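Bacteriocin immunity protein (PDB 6W0V) binds the nuclease domain of pyocin S8, its cognate toxin, and probably shields the producing cell by keeping that DNase inactive. Local coordinates at residues 1-4 with 5-8; 15-18 with 19-23; 23-26 with 27-31; 33-36 with 37-41. The protein carries 1 engineered substitution. All blocks are in the same frame, centred on the assembly; numbering follows the deposited sequence.

How the interactions relate
The four contacts are all local and follow one another along the chain, so none nests in or crosses another. Interaction 1 closes the turn that leads from the N terminus into helix 9-21. Interaction 2 lies in the last turns of that helix and ends on Ser-23, where interaction 3 opens and starts helix 27-41; a salt bridge also joins these two. Interaction 4 follows further along helix 27-41. Although distant in sequence, the N-terminal turn packs against Ala-40 near the end of that helix, and interactions 2 and 4 meet through Leu-19 and Ile-37. Helices 9-21 and 27-41 are thus tied by apolar packing and by the loop and salt bridge between them.

Interaction 1: 1-4 with 5-8. Engineered in segment 5-8: His-7 (natural residue Tyr).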
loop_
_atom_site.group_PDB
_atom_site.type_symbol
_atom_site.label_atom_id
_atom_site.label_comp_id
_atom_site.label_asym_id
_atom_site.label_seq_id
_atom_site.Cartn_x
_atom_site.Cartn_y
_atom_site.Cartn_z
ATOM N N SER B 1 6.965 -13.302 -13.728
ATOM C CA SER B 1 7.922 -14.195 -14.452
ATOM C C SER B 1 8.073 -13.737 -15.908
ATOM O O SER B 1 9.146 -13.978 -16.494
ATOM C CB SER B 1 7.499 -15.647 -14.361
ATOM O OG SER B 1 6.192 -15.844 -14.887
ATOM N N LYS B 2 7.038 -13.098 -16.462
ATOM C CA LYS B 2 6.990 -12.607 -17.864
ATOM C C LYS B 2 7.807 -11.323 -18.011
ATOM O O LYS B 2 7.514 -10.357 -17.300
ATOM C CB LYS B 2 5.546 -12.299 -18.241
ATOM C CG LYS B 2 5.294 -12.096 -19.722
ATOM C CD LYS B 2 3.822 -12.210 -20.038
ATOM C CE LYS B 2 3.251 -13.580 -19.724
ATOM N NZ LYS B 2 1.962 -13.496 -18.996
ATOM N N LYS B 3 8.745 -11.298 -18.952
ATOM C CA LYS B 3 9.587 -10.109 -19.218
ATOM C C LYS B 3 8.765 -9.084 -19.998
ATOM O O LYS B 3 7.757 -9.466 -20.608
ATOM C CB LYS B 3 10.821 -10.496 -20.036
ATOM C CG LYS B 3 11.688 -11.586 -19.426
ATOM C CD LYS B 3 12.210 -11.230 -18.056
ATOM C CE LYS B 3 13.191 -12.248 -17.519
ATOM N NZ LYS B 3 13.423 -12.052 -16.070
ATOM N N ILE B 4 9.194 -7.830 -19.979
ATOM C CA ILE B 4 8.602 -6.751 -20.820
ATOM C C ILE B 4 8.493 -7.250 -22.260
ATOM O O ILE B 4 7.456 -7.036 -22.879
ATOM C CB ILE B 4 9.466 -5.485 -20.725
ATOM C CG1 ILE B 4 9.286 -4.815 -19.358
ATOM C CG2 ILE B 4 9.190 -4.548 -21.891
ATOM C CD1 ILE B 4 7.942 -4.164 -19.153
ATOM N N SER B 5 9.552 -7.871 -22.766
ATOM C CA SER B 5 9.645 -8.304 -24.181
ATOM C C SER B 5 8.634 -9.421 -24.458
ATOM O O SER B 5 8.346 -9.658 -25.632
ATOM C CB SER B 5 11.031 -8.738 -24.500
ATOM O OG SER B 5 11.397 -9.833 -23.688
ATOM N N ASP B 6 8.144 -10.092 -23.412
ATOM C CA ASP B 6 7.124 -11.167 -23.514
ATOM C C ASP B 6 5.722 -10.556 -23.546
ATOM O O ASP B 6 4.770 -11.297 -23.823
ATOM C CB ASP B 6 7.180 -12.129 -22.328
ATOM C CG ASP B 6 8.497 -12.856 -22.150
ATOM O OD1 ASP B 6 9.081 -13.265 -23.171
ATOM O OD2 ASP B 6 8.915 -13.020 -20.979
ATOM N N HIS B 7 5.587 -9.269 -23.235
ATOM C CA HIS B 7 4.268 -8.598 -23.260
ATOM C C HIS B 7 4.140 -7.745 -24.509
ATOM O O HIS B 7 5.123 -7.096 -24.884
ATOM C CB HIS B 7 4.065 -7.643 -22.095
ATOM C CG HIS B 7 4.107 -8.270 -20.752
ATOM N ND1 HIS B 7 2.968 -8.465 -19.999
ATOM C CD2 HIS B 7 5.145 -8.679 -20.001
ATOM C CE1 HIS B 7 3.309 -8.983 -18.839
ATOM N NE2 HIS B 7 4.636 -9.128 -18.816
ATOM N N THR B 8 2.932 -7.657 -25.045
ATOM C CA THR B 8 2.555 -6.509 -25.893
ATOM C C THR B 8 2.402 -5.308 -24.961
ATOM O O THR B 8 2.151 -5.486 -23.746
ATOM C CB THR B 8 1.289 -6.770 -26.710
ATOM O OG1 THR B 8 0.225 -6.829 -25.762
ATOM C CG2 THR B 8 1.374 -8.029 -27.544
HETATM O O HOH W 1 5.689 -9.786 -15.707
#
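Lys-2 lies over one face of the imidazole of His-7, an engineered residue that replaces a natural tyrosine. The methylene CD makes the CH-pi contact, 3.5 Å from the ring centroid and displaced toward the rim, while CG approaches ring atom NE2 to 3.2 Å. With CG swung opposite the backbone N (chi1 -167°), the aliphatic part of Lys-2 runs across the ring, and the bend at chi3 turns the chain on beyond CD. At the ring's edge, NE2 makes a weak hydrogen bond to the backbone oxygen of Lys-2, and a water that donates to the same oxygen is weakly linked to NE2 as well.

Below this layer the backbone makes a short 3-10 turn just ahead of helix 9-21, which Thr-8 caps, in the compact helical fold of the colicin and pyocin immunity family. His-7 N bonds to Ile-4 O at 2.9 Å, coming from above the carbonyl plane. Asp-6 closes the turn from the side: its OD2 accepts from Lys-3 N at 2.7 Å, on the anti side of the carboxylate and 29° out of its plane, and its CB rests 3.2 Å from Lys-2 CG. The side chains of Lys-3 and Asp-6 run alongside each other, but the ammonium stays well beyond salt-bridge distance of the carboxylate.

Farther out, Phe-12 meets the His-7 ring edge-to-face and Phe-80 packs beside it. Ile-4 is buried against Phe-12, Ile-68 and Arg-72, and Lys-81 binds the backbone of both Asp-6 and His-7.

Interaction 2: 15-18 with 19-23; sequences LISE and LFNRS
Leu-19 begins this last stretch of helix 9-21 with its N turned back to Ile-16 O, in a weak bond of 3.0 Å, and its CB rests on that same carbonyl oxygen. The side chain of Phe-20 runs beside that of Ile-16, the two pointing the same way, and Phe-20 CE1 touches the methyl CG2 of Ile-16 at 3.8 Å. The oxygen of Ile-16 meets the ring at its edge rather than over a face. Phe-20 N binds Ser-17 O, so that i to i+3 bonds from Leu-19, Phe-20 and Asn-21 mix with i to i+4 bonds in this last turn.

At Asn-21 the amide folds back over the preceding turn. Ser-17 OG, carried opposite its backbone N (chi1 179°), accepts a hydrogen bond of 2.7 Å from Asn-21 ND2, and the turn of the asparagine side chain places it in the amide plane. Asn-21 N is divided between Glu-18 O, approached from above the carbonyl plane, and, weakly, Ser-17 O.

Arg-22, where the backbone leaves helical geometry, makes the straighter bond to Glu-18 O, 2.7 Å from Arg-22 N. Its extended side chain then travels alongside Glu-18, and NH1 reaches OE1 in a very short salt bridge of 2.5 Å. The carboxylate oxygen sits at the guanidinium edge, the two planes 31° apart, while NH2 turns to Glu-29 on helix 27-41.

In the fold, Ile-16 and Phe-20 pack on Pro-61 and Val-64 of helix 61-74, whereas Leu-19 faces Val-33, Val-34 and Ile-37 of helix 27-41.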
loop_
_atom_site.group_PDB
_atom_site.type_symbol
_atom_site.label_atom_id
_atom_site.label_comp_id
_atom_site.label_asym_id
_atom_site.label_seq_id
_atom_site.Cartn_x
_atom_site.Cartn_y
_atom_site.Cartn_z
ATOM N N LEU B 15 -2.290 -4.503 -17.380
ATOM C CA LEU B 15 -1.845 -4.830 -15.998
ATOM C C LEU B 15 -1.820 -3.547 -15.181
ATOM O O LEU B 15 -2.386 -3.519 -14.079
ATOM C CB LEU B 15 -0.443 -5.441 -15.981
ATOM C CG LEU B 15 -0.322 -6.899 -16.399
ATOM C CD1 LEU B 15 1.142 -7.304 -16.406
ATOM C CD2 LEU B 15 -1.132 -7.801 -15.478
ATOM N N ILE B 16 -1.149 -2.525 -15.698
ATOM C CA ILE B 16 -0.982 -1.253 -14.958
ATOM C C ILE B 16 -2.371 -0.685 -14.705
ATOM O O ILE B 16 -2.624 -0.222 -13.594
ATOM C CB ILE B 16 -0.116 -0.268 -15.746
ATOM C CG1 ILE B 16 1.281 -0.831 -16.001
ATOM C CG2 ILE B 16 -0.074 1.060 -15.019
ATOM C CD1 ILE B 16 2.046 -0.081 -17.063
ATOM N N SER B 17 -3.203 -0.677 -15.744
ATOM C CA SER B 17 -4.564 -0.103 -15.689
ATOM C C SER B 17 -5.334 -0.771 -14.550
ATOM O O SER B 17 -6.015 -0.060 -13.821
ATOM C CB SER B 17 -5.271 -0.271 -16.985
ATOM O OG SER B 17 -6.576 0.278 -16.899
ATOM N N GLU B 18 -5.180 -2.082 -14.396
ATOM C CA GLU B 18 -5.858 -2.845 -13.321
ATOM C C GLU B 18 -5.611 -2.152 -11.983
ATOM O O GLU B 18 -6.554 -2.005 -11.222
ATOM C CB GLU B 18 -5.352 -4.280 -13.248
ATOM C CG GLU B 18 -5.774 -5.120 -14.429
ATOM C CD GLU B 18 -5.460 -6.593 -14.279
ATOM O OE1 GLU B 18 -5.734 -7.136 -13.203
ATOM O OE2 GLU B 18 -4.948 -7.187 -15.236
ATOM N N LEU B 19 -4.377 -1.739 -11.713
ATOM C CA LEU B 19 -4.033 -1.143 -10.398
ATOM C C LEU B 19 -4.823 0.143 -10.171
ATOM O O LEU B 19 -5.137 0.436 -9.021
ATOM C CB LEU B 19 -2.529 -0.912 -10.312
ATOM C CG LEU B 19 -1.689 -2.177 -10.433
ATOM C CD1 LEU B 19 -0.217 -1.849 -10.337
ATOM C CD2 LEU B 19 -2.084 -3.192 -9.366
ATOM N N PHE B 20 -5.130 0.901 -11.219
ATOM C CA PHE B 20 -5.886 2.168 -11.078
ATOM C C PHE B 20 -7.382 1.887 -11.047
ATOM O O PHE B 20 -8.098 2.648 -10.388
ATOM C CB PHE B 20 -5.562 3.114 -12.226
ATOM C CG PHE B 20 -4.164 3.657 -12.155
ATOM C CD1 PHE B 20 -3.092 2.911 -12.620
ATOM C CD2 PHE B 20 -3.919 4.906 -11.613
ATOM C CE1 PHE B 20 -1.805 3.406 -12.541
ATOM C CE2 PHE B 20 -2.629 5.401 -11.545
ATOM C CZ PHE B 20 -1.578 4.655 -12.016
ATOM N N ASN B 21 -7.826 0.848 -11.759
ATOM C CA ASN B 21 -9.240 0.727 -12.197
ATOM C C ASN B 21 -9.923 -0.522 -11.636
ATOM O O ASN B 21 -11.161 -0.504 -11.580
ATOM C CB ASN B 21 -9.313 0.775 -13.719
ATOM C CG ASN B 21 -8.749 2.077 -14.238
ATOM O OD1 ASN B 21 -9.099 3.142 -13.737
ATOM N ND2 ASN B 21 -7.853 2.004 -15.208
ATOM N N ARG B 22 -9.171 -1.567 -11.280
ATOM C CA ARG B 22 -9.736 -2.883 -10.882
ATOM C C ARG B 22 -9.800 -2.928 -9.357
ATOM O O ARG B 22 -8.900 -2.377 -8.702
ATOM C CB ARG B 22 -8.913 -4.053 -11.436
ATOM C CG ARG B 22 -9.050 -5.363 -10.671
ATOM C CD ARG B 22 -8.257 -6.476 -11.336
ATOM N NE ARG B 22 -8.542 -7.794 -10.780
ATOM C CZ ARG B 22 -7.864 -8.911 -11.052
ATOM N NH1 ARG B 22 -6.820 -8.900 -11.866
ATOM N NH2 ARG B 22 -8.234 -10.049 -10.491
ATOM N N SER B 23 -10.835 -3.565 -8.821
ATOM C CA SER B 23 -10.897 -3.920 -7.386
ATOM C C SER B 23 -10.317 -5.320 -7.203
ATOM O O SER B 23 -10.849 -6.292 -7.785
ATOM C CB SER B 23 -12.278 -3.799 -6.835
ATOM O OG SER B 23 -12.574 -2.437 -6.599
#

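Interaction 3: 23-26 with 27-31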
loop_
_atom_site.group_PDB
_atom_site.type_symbol
_atom_site.label_atom_id
_atom_site.label_comp_id
_atom_site.label_asym_id
_atom_site.label_seq_id
_atom_site.Cartn_x
_atom_site.Cartn_y
_atom_site.Cartn_z
ATOM N N SER B 23 -10.835 -3.565 -8.821
ATOM C CA SER B 23 -10.897 -3.920 -7.386
ATOM C C SER B 23 -10.317 -5.320 -7.203
ATOM O O SER B 23 -10.849 -6.292 -7.785
ATOM C CB SER B 23 -12.278 -3.799 -6.835
ATOM O OG SER B 23 -12.574 -2.437 -6.599
ATOM N N PHE B 24 -9.255 -5.410 -6.423
ATOM C CA PHE B 24 -8.603 -6.693 -6.101
ATOM C C PHE B 24 -9.263 -7.261 -4.859
ATOM O O PHE B 24 -9.523 -6.497 -3.921
ATOM C CB PHE B 24 -7.109 -6.486 -5.934
ATOM C CG PHE B 24 -6.460 -6.166 -7.246
ATOM C CD1 PHE B 24 -6.115 -7.191 -8.103
ATOM C CD2 PHE B 24 -6.264 -4.855 -7.637
ATOM C CE1 PHE B 24 -5.519 -6.913 -9.317
ATOM C CE2 PHE B 24 -5.673 -4.580 -8.856
ATOM C CZ PHE B 24 -5.314 -5.609 -9.692
ATOM N N SER B 25 -9.528 -8.560 -4.901
ATOM C CA SER B 25 -10.199 -9.301 -3.809
ATOM C C SER B 25 -9.242 -9.493 -2.637
ATOM O O SER B 25 -9.711 -9.836 -1.561
ATOM C CB SER B 25 -10.727 -10.613 -4.292
ATOM O OG SER B 25 -9.670 -11.440 -4.748
ATOM N N SER B 26 -7.947 -9.324 -2.841
ATOM C CA SER B 26 -6.954 -9.552 -1.771
ATOM C C SER B 26 -5.680 -8.809 -2.104
ATOM O O SER B 26 -5.453 -8.470 -3.283
ATOM C CB SER B 26 -6.670 -11.014 -1.595
ATOM O OG SER B 26 -5.988 -11.501 -2.746
ATOM N N GLU B 27 -4.844 -8.611 -1.108
ATOM C CA GLU B 27 -3.511 -8.027 -1.339
ATOM C C GLU B 27 -2.719 -8.969 -2.226
ATOM O O GLU B 27 -2.015 -8.489 -3.087
ATOM C CB GLU B 27 -2.834 -7.770 -0.010
ATOM C CG GLU B 27 -3.501 -6.636 0.707
ATOM C CD GLU B 27 -2.788 -6.253 1.971
ATOM O OE1 GLU B 27 -3.253 -5.311 2.616
ATOM O OE2 GLU B 27 -1.780 -6.913 2.293
ATOM N N LYS B 28 -2.858 -10.268 -2.042
ATOM C CA LYS B 28 -2.091 -11.258 -2.829
ATOM C C LYS B 28 -2.433 -11.059 -4.303
ATOM O O LYS B 28 -1.525 -11.048 -5.124
ATOM C CB LYS B 28 -2.420 -12.669 -2.341
ATOM C CG LYS B 28 -2.002 -13.802 -3.267
ATOM C CD LYS B 28 -2.287 -15.173 -2.690
ATOM C CE LYS B 28 -3.708 -15.337 -2.192
ATOM N NZ LYS B 28 -4.073 -16.766 -2.068
ATOM N N GLU B 29 -3.715 -10.918 -4.610
ATOM C CA GLU B 29 -4.164 -10.838 -6.013
ATOM C C GLU B 29 -3.565 -9.578 -6.620
ATOM O O GLU B 29 -3.061 -9.628 -7.754
ATOM C CB GLU B 29 -5.675 -10.774 -6.099
ATOM C CG GLU B 29 -6.165 -10.878 -7.509
ATOM C CD GLU B 29 -7.669 -10.844 -7.526
ATOM O OE1 GLU B 29 -8.241 -9.890 -6.956
ATOM O OE2 GLU B 29 -8.247 -11.791 -8.062
ATOM N N ARG B 30 -3.619 -8.476 -5.890
ATOM C CA ARG B 30 -3.074 -7.209 -6.411
ATOM C C ARG B 30 -1.571 -7.357 -6.563
ATOM O O ARG B 30 -1.023 -6.880 -7.555
ATOM C CB ARG B 30 -3.377 -6.033 -5.502
ATOM C CG ARG B 30 -2.787 -4.748 -6.048
ATOM C CD ARG B 30 -3.037 -3.557 -5.184
ATOM N NE ARG B 30 -2.487 -3.777 -3.869
ATOM C CZ ARG B 30 -2.472 -2.885 -2.909
ATOM N NH1 ARG B 30 -1.970 -3.221 -1.734
ATOM N NH2 ARG B 30 -2.955 -1.675 -3.113
ATOM N N ASP B 31 -0.907 -8.005 -5.627
ATOM C CA ASP B 31 0.564 -8.134 -5.660
ATOM C C ASP B 31 0.982 -8.834 -6.942
ATOM O O ASP B 31 2.031 -8.478 -7.484
ATOM C CB ASP B 31 1.077 -8.940 -4.476
ATOM C CG ASP B 31 1.304 -8.096 -3.249
ATOM O OD1 ASP B 31 1.123 -6.872 -3.350
ATOM O OD2 ASP B 31 1.666 -8.682 -2.214
HETATM O O HOH W 2 -10.049 -9.123 -8.568
HETATM O O HOH W 3 -11.030 -11.967 -7.002
#
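Ser-26 turns its hydroxyl between its backbone N and carbonyl carbon (chi1 68°), and Glu-29 carries its CG opposite the backbone N (chi1 -172°) on an extended chain; these torsions aim the hydroxyl at the first turn of the helix and the carboxylate back at the loop. Ser-26 OG accepts from Glu-29 N at 3.0 Å, while OE1 of Glu-29 takes the hydrogen of Ser-25 N at 2.8 Å, nearly along the carboxylate C-O bond. A water bridges the same OE1 to Ser-23 O, and a second water joins OE2 to Ser-25 OG.

Ser-26 is therefore a classical N-cap, satisfying an amide of the first turn of helix 27-41 that has no earlier carbonyl to bind. The regular pattern starts with Arg-30 N on Ser-26 O, a straight bond of 3.2 Å.

Phe-24 lies over this turn. CA of Arg-30 sits above one ring face, 3.7 Å from the centroid, in a CH-pi contact, and CB follows at 3.5 Å from CG of the phenylalanine. Glu-29 borders the ring at its edge. The guanidinium of Arg-30 leads off to Ser-79 O of the Pyocin S8 chain, whose Leu-78 packs on Phe-24.

Interaction 4: 33-36 with 37-41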
loop_
_atom_site.group_PDB
_atom_site.type_symbol
_atom_site.label_atom_id
_atom_site.label_comp_id
_atom_site.label_asym_id
_atom_site.label_seq_id
_atom_site.Cartn_x
_atom_site.Cartn_y
_atom_site.Cartn_z
ATOM N N VAL B 33 -0.256 -8.604 -9.810
ATOM C CA VAL B 33 -0.264 -7.591 -10.900
ATOM C C VAL B 33 0.895 -6.639 -10.646
ATOM O O VAL B 33 1.693 -6.385 -11.553
ATOM C CB VAL B 33 -1.616 -6.872 -10.961
ATOM C CG1 VAL B 33 -1.581 -5.699 -11.923
ATOM C CG2 VAL B 33 -2.719 -7.842 -11.331
ATOM N N VAL B 34 0.998 -6.109 -9.446
ATOM C CA VAL B 34 2.053 -5.118 -9.133
ATOM C C VAL B 34 3.396 -5.715 -9.517
ATOM O O VAL B 34 4.169 -5.059 -10.201
ATOM C CB VAL B 34 2.041 -4.719 -7.653
ATOM C CG1 VAL B 34 3.311 -3.967 -7.282
ATOM C CG2 VAL B 34 0.801 -3.912 -7.321
ATOM N N TYR B 35 3.671 -6.931 -9.082
ATOM C CA TYR B 35 5.005 -7.529 -9.285
ATOM C C TYR B 35 5.169 -7.988 -10.721
ATOM O O TYR B 35 6.307 -7.964 -11.177
ATOM C CB TYR B 35 5.286 -8.584 -8.227
ATOM C CG TYR B 35 5.712 -7.825 -7.011
ATOM C CD1 TYR B 35 6.985 -7.284 -6.949
ATOM C CD2 TYR B 35 4.793 -7.445 -6.061
ATOM C CE1 TYR B 35 7.373 -6.491 -5.884
ATOM C CE2 TYR B 35 5.165 -6.668 -4.979
ATOM C CZ TYR B 35 6.461 -6.192 -4.888
ATOM O OH TYR B 35 6.851 -5.410 -3.840
ATOM N N ALA B 36 4.092 -8.355 -11.401
ATOM C CA ALA B 36 4.185 -8.678 -12.838
ATOM C C ALA B 36 4.752 -7.425 -13.497
ATOM O O ALA B 36 5.683 -7.526 -14.316
ATOM C CB ALA B 36 2.857 -9.077 -13.416
ATOM N N ILE B 37 4.240 -6.271 -13.092
ATOM C CA ILE B 37 4.653 -4.977 -13.693
ATOM C C ILE B 37 6.076 -4.671 -13.252
ATOM O O ILE B 37 6.932 -4.417 -14.096
ATOM C CB ILE B 37 3.706 -3.847 -13.287
ATOM C CG1 ILE B 37 2.312 -4.099 -13.849
ATOM C CG2 ILE B 37 4.279 -2.502 -13.710
ATOM C CD1 ILE B 37 1.254 -3.318 -13.175
ATOM N N VAL B 38 6.296 -4.614 -11.953
ATOM C CA VAL B 38 7.558 -4.076 -11.395
ATOM C C VAL B 38 8.703 -5.026 -11.735
ATOM O O VAL B 38 9.776 -4.543 -12.074
ATOM C CB VAL B 38 7.392 -3.828 -9.890
ATOM C CG1 VAL B 38 8.718 -3.710 -9.164
ATOM C CG2 VAL B 38 6.522 -2.602 -9.675
ATOM N N ASN B 39 8.489 -6.333 -11.659
ATOM C CA ASN B 39 9.580 -7.296 -11.939
ATOM C C ASN B 39 9.968 -7.168 -13.410
ATOM O O ASN B 39 11.169 -7.163 -13.712
ATOM C CB ASN B 39 9.202 -8.725 -11.568
ATOM C CG ASN B 39 9.042 -8.883 -10.074
ATOM O OD1 ASN B 39 9.534 -8.054 -9.317
ATOM N ND2 ASN B 39 8.371 -9.943 -9.664
ATOM N N ALA B 40 8.976 -7.034 -14.281
ATOM C CA ALA B 40 9.206 -6.862 -15.734
ATOM C C ALA B 40 9.909 -5.527 -15.956
ATOM O O ALA B 40 10.857 -5.482 -16.746
ATOM C CB ALA B 40 7.906 -6.913 -16.480
ATOM N N ALA B 41 9.428 -4.470 -15.311
ATOM C CA ALA B 41 9.857 -3.092 -15.633
ATOM C C ALA B 41 11.367 -2.964 -15.445
ATOM O O ALA B 41 11.997 -2.266 -16.233
ATOM C CB ALA B 41 9.135 -2.088 -14.793
#
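Val-33 and Ile-37, one alpha-helical turn apart in helix 27-41, form the close-packed side of this contact in the helical bundle of the colicin and pyocin immunity family. Their side chains run together in the same direction, with CG1 of the valine 3.9 Å from CD1 of the isoleucine. With CG1 of Ile-37 beside its backbone N (chi1 -65°), that branch lies back along the helix, over Val-33 O. This pair turns inward: Ile-37 packs on Leu-19, Ile-50 and Ile-68, joining three other helices. Val-34 and Val-38 repeat the spacing more loosely, CG1 to CG2 being 4.2 Å, and Val-34 also reaches Phe-81 of the Pyocin S8 chain. Beneath the side chains run the i to i+4 bonds, of which Val-38 N to Val-34 O (2.8 Å) lies in the carbonyl plane; Ala-40 N to Ala-36 O is a single long, weak one at 3.3 Å.

The outer side is sparser and more polar. Asn-39 is exposed, and its amide plane stands 47° from the Tyr-35 ring. Phe-81 of the Pyocin S8 chain also packs against Tyr-35. Between the tyrosine and the asparagine, OD1 of Asn-39 approaches the edge of the ring in its plane, 3.6 Å from CD1 of Tyr-35.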